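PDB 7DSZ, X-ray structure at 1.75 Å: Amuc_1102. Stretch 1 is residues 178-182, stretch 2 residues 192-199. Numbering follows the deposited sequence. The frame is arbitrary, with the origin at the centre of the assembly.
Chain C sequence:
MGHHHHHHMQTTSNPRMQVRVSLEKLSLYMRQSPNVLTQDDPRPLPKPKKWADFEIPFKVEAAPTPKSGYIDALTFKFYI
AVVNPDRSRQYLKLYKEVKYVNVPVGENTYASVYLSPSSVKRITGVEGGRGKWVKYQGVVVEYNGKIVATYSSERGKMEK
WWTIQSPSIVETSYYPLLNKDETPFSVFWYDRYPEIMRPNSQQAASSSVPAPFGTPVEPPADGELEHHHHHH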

ATOM      1  N   LEU C 178      12.559   1.774  -2.497  1.00 17.34           N
ATOM      2  CA  LEU C 178      11.133   2.004  -2.380  1.00 16.51           C
ATOM      3  C   LEU C 178      10.712   3.110  -3.337  1.00 18.95           C
ATOM      4  O   LEU C 178      11.470   4.048  -3.581  1.00 16.71           O
ATOM      5  N   ASN C 179       9.506   2.988  -3.873  1.00 16.21           N
ATOM      6  CA  ASN C 179       8.962   4.128  -4.603  1.00 15.67           C
ATOM      7  C   ASN C 179       8.289   5.065  -3.601  1.00 15.21           C
ATOM      8  O   ASN C 179       8.113   4.744  -2.419  1.00 16.89           O
ATOM      9  N   LYS C 180       7.940   6.265  -4.081  1.00 12.96           N
ATOM     10  CA  LYS C 180       7.469   7.311  -3.186  1.00 14.97           C
ATOM     11  C   LYS C 180       6.213   6.897  -2.433  1.00 16.40           C
ATOM     12  O   LYS C 180       6.045   7.251  -1.259  1.00 16.01           O
ATOM     13  N   ASP C 181       5.311   6.146  -3.091  1.00 16.08           N
ATOM     14  CA  ASP C 181       4.079   5.715  -2.442  1.00 18.40           C
ATOM     15  C   ASP C 181       4.309   4.599  -1.445  1.00 21.48           C
ATOM     16  O   ASP C 181       3.374   4.238  -0.724  1.00 21.02           O
ATOM     17  N   GLU C 182       5.526   4.063  -1.382  1.00 16.65           N
ATOM     18  CA  GLU C 182       5.932   3.102  -0.367  1.00 19.44           C
ATOM     19  C   GLU C 182       6.709   3.742   0.782  1.00 22.11           C
ATOM     20  O   GLU C 182       7.383   3.031   1.542  1.00 22.44           O
ATOM     21  N   ARG C 192       5.419  17.382  -7.656  1.00 16.75           N
ATOM     22  CA  ARG C 192       6.794  17.347  -8.144  1.00 17.95           C
ATOM     23  C   ARG C 192       7.056  16.165  -9.071  1.00 19.26           C
ATOM     24  O   ARG C 192       7.999  16.214  -9.878  1.00 16.80           O
ATOM     25  N   TYR C 193       6.243  15.116  -8.984  1.00 17.13           N
ATOM     26  CA  TYR C 193       6.464  13.852  -9.667  1.00 15.39           C
ATOM     27  C   TYR C 193       5.183  13.412 -10.356  1.00 15.81           C
ATOM     28  O   TYR C 193       4.082  13.772  -9.922  1.00 17.84           O
ATOM     29  N   PRO C 194       5.278  12.583 -11.387  1.00 15.94           N
ATOM     30  CA  PRO C 194       4.055  11.982 -11.933  1.00 16.10           C
ATOM     31  C   PRO C 194       3.460  10.965 -10.967  1.00 18.21           C
ATOM     32  O   PRO C 194       4.080  10.523  -9.993  1.00 18.44           O
ATOM     33  N   GLU C 195       2.218  10.589 -11.269  1.00 15.78           N
ATOM     34  CA  GLU C 195       1.541   9.509 -10.560  1.00 13.70           C
ATOM     35  C   GLU C 195       2.278   8.188 -10.761  1.00 17.62           C
ATOM     36  O   GLU C 195       2.793   7.908 -11.845  1.00 17.90           O
ATOM     37  N   ILE C 196       2.303   7.354  -9.721  1.00 17.61           N
ATOM     38  CA  ILE C 196       2.927   6.026  -9.796  1.00 17.08           C
ATOM     39  C   ILE C 196       1.859   4.965  -9.993  1.00 21.35           C
ATOM     40  O   ILE C 196       0.884   4.916  -9.237  1.00 20.13           O
ATOM     41  N   MET C 197       2.075   4.073 -10.958  1.00 17.43           N
ATOM     42  CA  MET C 197       1.152   2.964 -11.156  1.00 19.60           C
ATOM     43  C   MET C 197       1.263   1.974  -9.993  1.00 23.52           C
ATOM     44  O   MET C 197       2.363   1.530  -9.648  1.00 25.55           O
ATOM     45  N   ARG C 198       0.122   1.664  -9.375  1.00 21.57           N
ATOM     46  CA  ARG C 198       0.058   0.766  -8.220  1.00 26.50           C
ATOM     47  C   ARG C 198       0.330  -0.678  -8.648  1.00 32.27           C
ATOM     48  O   ARG C 198       0.205  -1.021  -9.826  1.00 28.75           O
ATOM     49  N   PRO C 199       0.691  -1.552  -7.701  1.00 35.66           N
ATOM     50  CA  PRO C 199       1.046  -2.928  -8.081  1.00 42.00           C
ATOM     51  C   PRO C 199      -0.144  -3.664  -8.685  1.00 47.46           C
ATOM     52  O   PRO C 199      -1.296  -3.462  -8.288  1.00 43.31           O
TER

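What does the start of stretch 1 bring to the contact? Leu178 lies out of reach, so the packing begins with Asn179, whose CA-to-CB bond points toward stretch 2. With chi1 in p, Asn179 ND2 rests 3.8 Å from CG2 of Ile196. Asn179 OD1 also accepts weak hydrogen bonds from Asp181 N (2.9 Å) and, in the same turn, Asn179 OD1 lies 3.1 Å from its other weak donor, Glu182 N.

How does Lys180 use its long side chain? Its CA-to-CB bond points toward stretch 2, and chi1, chi2 and chi3 are all t; this extended chain carries Lys180 CE to 3.5 Å from CE1 of Tyr193, approaching the ring obliquely. The CA-to-CB bond of Tyr193, whose chi1 is m, also points toward stretch 1. Nearer the backbone, Lys180 CB lies 3.9 Å from CD1 of Ile196, an aliphatic contact; the NZ amine is hydrogen-bonded elsewhere in the structure.

Why is Asp181 the polar centre? Its m rotamer places Asp181 OD2 3.7 Å from CB of Ile196, the residue with the largest area covered here, itself m at chi1 and t at chi2. No direct hydrogen bond joins the stretches, but three waters bridge them, two of them through Asp181 OD2. Asp181 OD2 accepts from water 1 (2.8 Å to the water O), which accepts from Ile196 N, and from water 2 (2.7 Å to the water O), which donates to Ile196 O. One carboxylate oxygen thus reaches both backbone polar groups of Ile196.

What does Arg198 add? Its CA-to-CB bond points sideways, yet the side chain's end comes nearer, laying one guanidinium face over Asp181 CG. Asp181 OD2 and Arg198 NH2, 3.7 Å apart, make a long salt bridge, of charges only, because OD2 lies well out of the guanidinium plane. Water 3 links Arg198 NH1 to Asp181 O. Glu182 ends the stretch without contact; Glu182 OE1 instead accepts from Asn179 N at 2.9 Å.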

ATOM      1  CB  LEU C 178      10.783   2.409  -0.968  1.00 14.19           C
ATOM      2  CG  LEU C 178      11.242   1.383   0.078  1.00 18.10           C
ATOM      3  CD1 LEU C 178      11.150   1.991   1.474  1.00 20.48           C
ATOM      4  CD2 LEU C 178      10.343   0.177  -0.020  1.00 22.33           C
ATOM      5  CB  ASN C 179       8.044   3.666  -5.763  1.00 14.58           C
ATOM      6  CG  ASN C 179       6.651   3.167  -5.308  1.00 16.24           C
ATOM      7  OD1 ASN C 179       6.036   3.710  -4.413  1.00 17.28           O
ATOM      8  ND2 ASN C 179       6.148   2.138  -5.990  1.00 17.78           N
ATOM      9  CB  LYS C 180       7.227   8.598  -4.000  1.00 14.35           C
ATOM     10  CG  LYS C 180       6.704   9.762  -3.192  1.00 16.86           C
ATOM     11  CD  LYS C 180       6.816  11.052  -4.034  1.00 18.97           C
ATOM     12  CE  LYS C 180       6.264  12.268  -3.294  1.00 18.65           C
ATOM     13  NZ  LYS C 180       4.774  12.259  -3.274  1.00 19.33           N
ATOM     14  CB  ASP C 181       3.040   5.279  -3.490  1.00 16.48           C
ATOM     15  CG  ASP C 181       2.443   6.473  -4.235  1.00 22.29           C
ATOM     16  OD1 ASP C 181       2.475   7.595  -3.682  1.00 24.64           O
ATOM     17  OD2 ASP C 181       1.944   6.300  -5.364  1.00 23.08           O
ATOM     18  CB  GLU C 182       6.767   2.005  -1.021  1.00 19.31           C
ATOM     19  CG  GLU C 182       5.991   1.221  -2.082  1.00 19.40           C
ATOM     20  CD  GLU C 182       6.867   0.247  -2.876  1.00 23.85           C
ATOM     21  OE1 GLU C 182       8.014   0.588  -3.253  1.00 19.03           O
ATOM     22  OE2 GLU C 182       6.390  -0.877  -3.143  1.00 27.63           O
ATOM     23  CB  ARG C 192       7.750  17.322  -6.939  1.00 17.58           C
ATOM     24  CG  ARG C 192       9.244  17.143  -7.260  1.00 16.05           C
ATOM     25  CD  ARG C 192      10.058  17.249  -5.965  1.00 15.33           C
ATOM     26  NE  ARG C 192      11.473  16.924  -6.127  1.00 16.89           N
ATOM     27  CZ  ARG C 192      12.417  17.841  -6.315  1.00 18.79           C
ATOM     28  NH1 ARG C 192      12.079  19.133  -6.374  1.00 18.72           N
ATOM     29  NH2 ARG C 192      13.691  17.482  -6.440  1.00 17.34           N
ATOM     30  CB  TYR C 193       6.863  12.752  -8.673  1.00 17.70           C
ATOM     31  CG  TYR C 193       7.863  13.137  -7.606  1.00 14.69           C
ATOM     32  CD1 TYR C 193       7.442  13.700  -6.403  1.00 15.92           C
ATOM     33  CD2 TYR C 193       9.226  12.890  -7.783  1.00 18.40           C
ATOM     34  CE1 TYR C 193       8.357  14.021  -5.416  1.00 16.84           C
ATOM     35  CE2 TYR C 193      10.149  13.221  -6.796  1.00 18.26           C
ATOM     36  CZ  TYR C 193       9.692  13.772  -5.617  1.00 15.93           C
ATOM     37  OH  TYR C 193      10.558  14.116  -4.607  1.00 16.44           O
ATOM     38  CB  PRO C 194       4.520  11.302 -13.229  1.00 19.04           C
ATOM     39  CG  PRO C 194       5.956  11.760 -13.448  1.00 19.43           C
ATOM     40  CD  PRO C 194       6.481  12.095 -12.085  1.00 17.75           C
ATOM     41  CB  GLU C 195       0.102   9.395 -11.081  1.00 17.08           C
ATOM     42  CG  GLU C 195      -0.732   8.281 -10.465  1.00 19.16           C
ATOM     43  CD  GLU C 195      -2.140   8.213 -11.059  1.00 19.56           C
ATOM     44  OE1 GLU C 195      -2.495   9.091 -11.873  1.00 19.41           O
ATOM     45  OE2 GLU C 195      -2.884   7.289 -10.681  1.00 20.58           O
ATOM     46  CB  ILE C 196       3.735   5.720  -8.528  1.00 15.96           C
ATOM     47  CG1 ILE C 196       4.855   6.750  -8.362  1.00 18.69           C
ATOM     48  CG2 ILE C 196       4.246   4.251  -8.555  1.00 17.89           C
ATOM     49  CD1 ILE C 196       5.552   6.674  -7.005  1.00 19.62           C
ATOM     50  CB  MET C 197       1.436   2.258 -12.478  1.00 20.49           C
ATOM     51  CG  MET C 197       0.478   1.123 -12.733  1.00 28.05           C
ATOM     52  SD  MET C 197      -1.088   1.781 -13.333  1.00 43.79           S
ATOM     53  CE  MET C 197      -0.864   1.440 -15.084  1.00 42.21           C
ATOM     54  CB  ARG C 198      -1.318   0.857  -7.543  1.00 29.19           C
ATOM     55  CG  ARG C 198      -1.637   2.187  -6.844  1.00 28.36           C
ATOM     56  CD  ARG C 198      -1.176   2.235  -5.382  1.00 24.72           C
ATOM     57  NE  ARG C 198      -1.176   3.613  -4.890  1.00 24.86           N
ATOM     58  CZ  ARG C 198      -0.897   3.974  -3.638  1.00 25.89           C
ATOM     59  NH1 ARG C 198      -0.605   3.058  -2.726  1.00 28.01           N
ATOM     60  NH2 ARG C 198      -0.908   5.258  -3.295  1.00 27.68           N
ATOM     61  CB  PRO C 199       1.493  -3.563  -6.755  1.00 36.51           C
ATOM     62  CG  PRO C 199       1.816  -2.407  -5.847  1.00 38.26           C
ATOM     63  CD  PRO C 199       0.867  -1.318  -6.253  1.00 35.31           C
TER
HETATM   64  O   HOH W   1       1.263   8.244  -7.214  1.00 18.99           O
HETATM   65  O   HOH W   2       1.490   3.889  -6.503  1.00 25.43           O
HETATM   66  O   HOH W   3       0.252   4.873  -0.324  1.00 48.18           O